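Local coordinates for arylalkylamine N-Acetyltransferase like 5b (Aedes aegypti, PDB 4FD4), which probably transfers an acetyl or longer acyl group from its coenzyme A thioester to arylalkylamines such as serotonin and dopamine, at residues 155-168 / 205-217. Residues are numbered along the deposited sequence; the frame is centred on the assembly and turned at random.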
loop_
_atom_site.group_PDB
_atom_site.type_symbol
_atom_site.label_atom_id
_atom_site.label_comp_id
_atom_site.label_asym_id
_atom_site.label_seq_id
_atom_site.Cartn_x
_atom_site.Cartn_y
_atom_site.Cartn_z
ATOM N N SER A 155 -12.417 -8.138 1.660
ATOM C CA SER A 155 -12.499 -8.099 0.205
ATOM C C SER A 155 -13.324 -9.291 -0.263
ATOM O O SER A 155 -14.160 -9.159 -1.156
ATOM C CB SER A 155 -11.110 -8.084 -0.437
ATOM O OG SER A 155 -10.324 -9.179 -0.005
ATOM N N LYS A 156 -13.117 -10.442 0.369
ATOM C CA LYS A 156 -13.924 -11.629 0.037
ATOM C C LYS A 156 -15.413 -11.312 0.182
ATOM O O LYS A 156 -16.187 -11.445 -0.778
ATOM C CB LYS A 156 -13.534 -12.811 0.924
ATOM C CG LYS A 156 -14.245 -14.127 0.582
ATOM C CD LYS A 156 -13.390 -15.310 1.011
ATOM C CE LYS A 156 -14.092 -16.640 0.751
ATOM N NZ LYS A 156 -15.142 -16.922 1.766
ATOM N N LYS A 157 -15.812 -10.854 1.366
ATOM C CA LYS A 157 -17.228 -10.543 1.591
ATOM C C LYS A 157 -17.763 -9.522 0.596
ATOM O O LYS A 157 -18.945 -9.555 0.253
ATOM C CB LYS A 157 -17.478 -10.029 3.016
ATOM C CG LYS A 157 -17.211 -11.039 4.105
ATOM C CD LYS A 157 -17.752 -10.551 5.451
ATOM C CE LYS A 157 -19.247 -10.282 5.372
ATOM N NZ LYS A 157 -19.850 -9.955 6.697
ATOM N N LEU A 158 -16.906 -8.605 0.148
ATOM C CA LEU A 158 -17.337 -7.540 -0.755
ATOM C C LEU A 158 -17.519 -8.034 -2.200
ATOM O O LEU A 158 -18.013 -7.301 -3.062
ATOM C CB LEU A 158 -16.343 -6.379 -0.726
ATOM C CG LEU A 158 -16.319 -5.501 0.530
ATOM C CD1 LEU A 158 -15.255 -4.410 0.400
ATOM C CD2 LEU A 158 -17.697 -4.880 0.768
ATOM N N GLY A 159 -17.110 -9.271 -2.455
ATOM C CA GLY A 159 -17.311 -9.882 -3.756
ATOM C C GLY A 159 -16.071 -9.931 -4.632
ATOM O O GLY A 159 -16.152 -10.359 -5.789
ATOM N N PHE A 160 -14.925 -9.492 -4.112
ATOM C CA PHE A 160 -13.689 -9.559 -4.898
ATOM C C PHE A 160 -13.243 -10.997 -5.099
ATOM O O PHE A 160 -13.428 -11.839 -4.219
ATOM C CB PHE A 160 -12.578 -8.703 -4.278
ATOM C CG PHE A 160 -12.814 -7.229 -4.436
ATOM C CD1 PHE A 160 -12.317 -6.547 -5.534
ATOM C CD2 PHE A 160 -13.575 -6.531 -3.506
ATOM C CE1 PHE A 160 -12.550 -5.190 -5.687
ATOM C CE2 PHE A 160 -13.809 -5.176 -3.649
ATOM C CZ PHE A 160 -13.301 -4.504 -4.742
ATOM N N LYS A 161 -12.673 -11.280 -6.268
ATOM C CA LYS A 161 -12.243 -12.635 -6.580
ATOM C C LYS A 161 -10.747 -12.799 -6.372
ATOM O O LYS A 161 -10.237 -13.909 -6.433
ATOM C CB LYS A 161 -12.642 -13.033 -8.009
ATOM C CG LYS A 161 -14.152 -13.118 -8.223
ATOM C CD LYS A 161 -14.855 -13.747 -7.025
ATOM C CE LYS A 161 -15.448 -15.118 -7.351
ATOM N NZ LYS A 161 -16.650 -15.038 -8.246
ATOM N N ALA A 162 -10.050 -11.690 -6.122
ATOM C CA ALA A 162 -8.604 -11.725 -5.899
ATOM C C ALA A 162 -8.109 -10.524 -5.086
ATOM O O ALA A 162 -8.683 -9.434 -5.169
ATOM C CB ALA A 162 -7.855 -11.808 -7.238
ATOM N N ILE A 163 -7.042 -10.733 -4.317
ATOM C CA ILE A 163 -6.398 -9.654 -3.567
ATOM C C ILE A 163 -4.905 -9.611 -3.877
ATOM O O ILE A 163 -4.287 -10.655 -4.080
ATOM C CB ILE A 163 -6.581 -9.832 -2.047
ATOM C CG1 ILE A 163 -6.029 -8.619 -1.290
ATOM C CG2 ILE A 163 -5.888 -11.094 -1.575
ATOM C CD1 ILE A 163 -6.226 -8.712 0.237
ATOM N N SER A 164 -4.327 -8.409 -3.916
ATOM C CA SER A 164 -2.910 -8.242 -4.204
ATOM C C SER A 164 -2.300 -7.125 -3.383
ATOM O O SER A 164 -3.000 -6.411 -2.664
ATOM C CB SER A 164 -2.672 -7.969 -5.696
ATOM O OG SER A 164 -3.470 -6.897 -6.163
ATOM N N GLY A 165 -0.987 -6.977 -3.491
ATOM C CA GLY A 165 -0.301 -5.894 -2.811
ATOM C C GLY A 165 1.117 -5.685 -3.297
ATOM O O GLY A 165 1.741 -6.598 -3.852
ATOM N N ASP A 166 1.615 -4.469 -3.103
ATOM C CA ASP A 166 3.010 -4.158 -3.350
ATOM C C ASP A 166 3.712 -4.125 -1.995
ATOM O O ASP A 166 3.519 -3.200 -1.207
ATOM C CB ASP A 166 3.147 -2.806 -4.062
ATOM C CG ASP A 166 2.439 -2.779 -5.405
ATOM O OD1 ASP A 166 2.491 -3.797 -6.132
ATOM O OD2 ASP A 166 1.815 -1.745 -5.729
ATOM N N PHE A 167 4.495 -5.160 -1.726
ATOM C CA PHE A 167 5.130 -5.331 -0.430
ATOM C C PHE A 167 6.600 -4.960 -0.485
ATOM O O PHE A 167 7.392 -5.584 -1.200
ATOM C CB PHE A 167 4.906 -6.757 0.070
ATOM C CG PHE A 167 3.454 -7.106 0.215
ATOM C CD1 PHE A 167 2.715 -6.593 1.266
ATOM C CD2 PHE A 167 2.816 -7.911 -0.720
ATOM C CE1 PHE A 167 1.370 -6.893 1.397
ATOM C CE2 PHE A 167 1.470 -8.214 -0.589
ATOM C CZ PHE A 167 0.750 -7.703 0.473
ATOM N N THR A 168 6.923 -3.912 0.237
ATOM C CA THR A 168 8.196 -3.264 0.171
ATOM C C THR A 168 9.170 -3.741 1.223
ATOM O O THR A 168 10.296 -3.428 1.156
ATOM C CB THR A 168 8.054 -1.737 0.296
ATOM O OG1 THR A 168 7.036 -1.264 -0.579
ATOM C CG2 THR A 168 9.331 -1.064 -0.105
ATOM N N ASP A 205 19.229 1.099 2.116
ATOM C CA ASP A 205 19.450 -0.331 1.996
ATOM C C ASP A 205 19.463 -0.712 0.521
ATOM O O ASP A 205 18.406 -0.943 -0.078
ATOM C CB ASP A 205 18.357 -1.111 2.726
ATOM C CG ASP A 205 18.438 -2.600 2.464
ATOM O OD1 ASP A 205 19.533 -3.074 2.083
ATOM O OD2 ASP A 205 17.411 -3.298 2.639
ATOM N N VAL A 206 20.651 -0.764 -0.072
ATOM C CA VAL A 206 20.757 -1.174 -1.466
ATOM C C VAL A 206 20.223 -2.603 -1.571
ATOM O O VAL A 206 20.037 -3.272 -0.553
ATOM C CB VAL A 206 22.206 -1.058 -1.999
ATOM C CG1 VAL A 206 22.874 0.214 -1.458
ATOM C CG2 VAL A 206 23.019 -2.294 -1.636
ATOM N N HIS A 207 19.958 -3.068 -2.787
ATOM C CA HIS A 207 19.302 -4.362 -2.964
ATOM C C HIS A 207 17.958 -4.412 -2.224
ATOM O O HIS A 207 17.571 -5.469 -1.716
ATOM C CB HIS A 207 20.181 -5.518 -2.463
ATOM C CG HIS A 207 21.638 -5.362 -2.768
ATOM N ND1 HIS A 207 22.623 -5.871 -1.944
ATOM C CD2 HIS A 207 22.281 -4.771 -3.800
ATOM C CE1 HIS A 207 23.808 -5.592 -2.455
ATOM N NE2 HIS A 207 23.630 -4.923 -3.584
ATOM N N GLN A 208 17.267 -3.275 -2.137
ATOM C CA GLN A 208 15.890 -3.256 -1.641
ATOM C C GLN A 208 14.920 -3.489 -2.792
ATOM O O GLN A 208 14.950 -2.778 -3.797
ATOM C CB GLN A 208 15.552 -1.948 -0.930
ATOM C CG GLN A 208 14.050 -1.736 -0.752
ATOM C CD GLN A 208 13.705 -0.962 0.506
ATOM O OE1 GLN A 208 14.165 0.166 0.709
ATOM N NE2 GLN A 208 12.888 -1.569 1.364
ATOM N N VAL A 209 14.055 -4.484 -2.630
ATOM C CA VAL A 209 13.199 -4.958 -3.708
ATOM C C VAL A 209 11.727 -4.851 -3.326
ATOM O O VAL A 209 11.358 -5.091 -2.174
ATOM C CB VAL A 209 13.500 -6.433 -4.032
ATOM C CG1 VAL A 209 12.596 -6.934 -5.136
ATOM C CG2 VAL A 209 14.966 -6.616 -4.418
ATOM N N ILE A 210 10.893 -4.501 -4.303
ATOM C CA ILE A 210 9.452 -4.444 -4.109
ATOM C C ILE A 210 8.823 -5.673 -4.738
ATOM O O ILE A 210 9.147 -6.022 -5.871
ATOM C CB ILE A 210 8.857 -3.203 -4.776
ATOM C CG1 ILE A 210 9.629 -1.950 -4.360
ATOM C CG2 ILE A 210 7.369 -3.086 -4.439
ATOM C CD1 ILE A 210 9.108 -0.689 -4.989
ATOM N N LYS A 211 7.932 -6.340 -4.016
ATOM C CA LYS A 211 7.310 -7.542 -4.569
ATOM C C LYS A 211 5.796 -7.431 -4.638
ATOM O O LYS A 211 5.144 -7.199 -3.630
ATOM C CB LYS A 211 7.690 -8.783 -3.751
ATOM C CG LYS A 211 9.188 -9.082 -3.688
ATOM C CD LYS A 211 9.416 -10.591 -3.673
ATOM C CE LYS A 211 10.877 -10.959 -3.448
ATOM N NZ LYS A 211 11.322 -10.645 -2.059
ATOM N N THR A 212 5.236 -7.602 -5.829
ATOM C CA THR A 212 3.791 -7.632 -5.992
ATOM C C THR A 212 3.292 -9.065 -5.811
ATOM O O THR A 212 3.681 -9.974 -6.558
ATOM C CB THR A 212 3.374 -7.088 -7.378
ATOM O OG1 THR A 212 3.941 -5.784 -7.569
ATOM C CG2 THR A 212 1.857 -7.009 -7.490
ATOM N N CYS A 213 2.437 -9.274 -4.815
ATOM C CA CYS A 213 1.914 -10.617 -4.540
ATOM C C CYS A 213 0.394 -10.655 -4.668
ATOM O O CYS A 213 -0.275 -9.613 -4.556
ATOM C CB CYS A 213 2.363 -11.102 -3.154
ATOM S SG CYS A 213 4.125 -10.830 -2.829
ATOM N N VAL A 214 -0.149 -11.852 -4.904
ATOM C CA VAL A 214 -1.563 -11.995 -5.254
ATOM C C VAL A 214 -2.143 -13.358 -4.849
ATOM O O VAL A 214 -1.429 -14.362 -4.794
ATOM C CB VAL A 214 -1.776 -11.802 -6.770
ATOM C CG1 VAL A 214 -1.004 -12.864 -7.544
ATOM C CG2 VAL A 214 -3.261 -11.865 -7.119
ATOM N N LYS A 215 -3.445 -13.384 -4.587
ATOM C CA LYS A 215 -4.129 -14.599 -4.164
ATOM C C LYS A 215 -5.600 -14.572 -4.591
ATOM O O LYS A 215 -6.282 -13.547 -4.449
ATOM C CB LYS A 215 -3.974 -14.761 -2.649
ATOM C CG LYS A 215 -5.078 -15.526 -1.956
ATOM C CD LYS A 215 -4.659 -15.861 -0.520
ATOM C CE LYS A 215 -5.889 -16.093 0.353
ATOM N NZ LYS A 215 -5.557 -16.796 1.631
ATOM N N LEU A 216 -6.070 -15.676 -5.169
ATOM C CA LEU A 216 -7.481 -15.808 -5.496
ATOM C C LEU A 216 -8.243 -15.934 -4.192
ATOM O O LEU A 216 -7.759 -16.537 -3.228
ATOM C CB LEU A 216 -7.741 -17.039 -6.374
ATOM C CG LEU A 216 -8.286 -16.746 -7.771
ATOM C CD1 LEU A 216 -7.221 -16.073 -8.631
ATOM C CD2 LEU A 216 -8.804 -18.014 -8.454
ATOM N N LEU A 217 -9.437 -15.361 -4.160
ATOM C CA LEU A 217 -10.260 -15.419 -2.957
ATOM C C LEU A 217 -11.434 -16.379 -3.160
ATOM O O LEU A 217 -11.837 -16.670 -4.299
ATOM C CB LEU A 217 -10.738 -14.021 -2.557
ATOM C CG LEU A 217 -9.636 -13.037 -2.162
ATOM C CD1 LEU A 217 -10.113 -11.591 -2.268
ATOM C CD2 LEU A 217 -9.104 -13.325 -0.757
ATOM O OXT LEU A 217 -11.986 -16.903 -2.183
#
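The ring of Phe167 meets Cys213 obliquely: SG sits 3.8 Å from CD2, in a sulfur-aromatic contact with the sulfur 73° off the ring normal. The Cys213 CB touches CD2 and CE2 as well, while Ser172, Val173 and Ala176 of helix 170-178 also pack against the ring. In Phe167, CG stands opposite the carbonyl carbon (chi1 -59°), which swings the ring back over Gly165, CZ lying 3.9 Å from Gly165 CA. The Phe160 ring takes Ser155 O at its edge, in plane, and also meets Tyr127.

Asp166 and Thr212, a non-hydrogen-bonded pair on the sheet face that also carries Ser164 and Val214, run side by side; Thr212 OG1 donates to Asp166 OD1 (2.8 Å), nearly along the C-O axis. His128 holds Asp166 OD2 weakly and bonds Ser164 OG. Strands 162-167 and 209-216 are antiparallel neighbours in the central mixed sheet of the GNAT fold, their axes at 170°; paired backbone bonds link Ile163 with Lys215, Gly165 with Cys213 and Phe167 with Lys211.

Past the Ile163-Lys215 pair, Leu217 N reaches Lys161 O (2.8 Å) in a straight bond, 174° at the hydrogen, from above the carbonyl plane. The Leu217 side chain turns toward 155-168: CD1 lies 3.3 Å from Ser155 OG and 4.0 Å from Ile163 CB, and CD2 meets Ile163 CG2. Ser155 OG is hydrogen-bonded to the carbonyl oxygens of Gln151 and Met152, in its own helix. At the other end, Gln208 NE2 makes a weak bond to Thr168 O (3.2 Å).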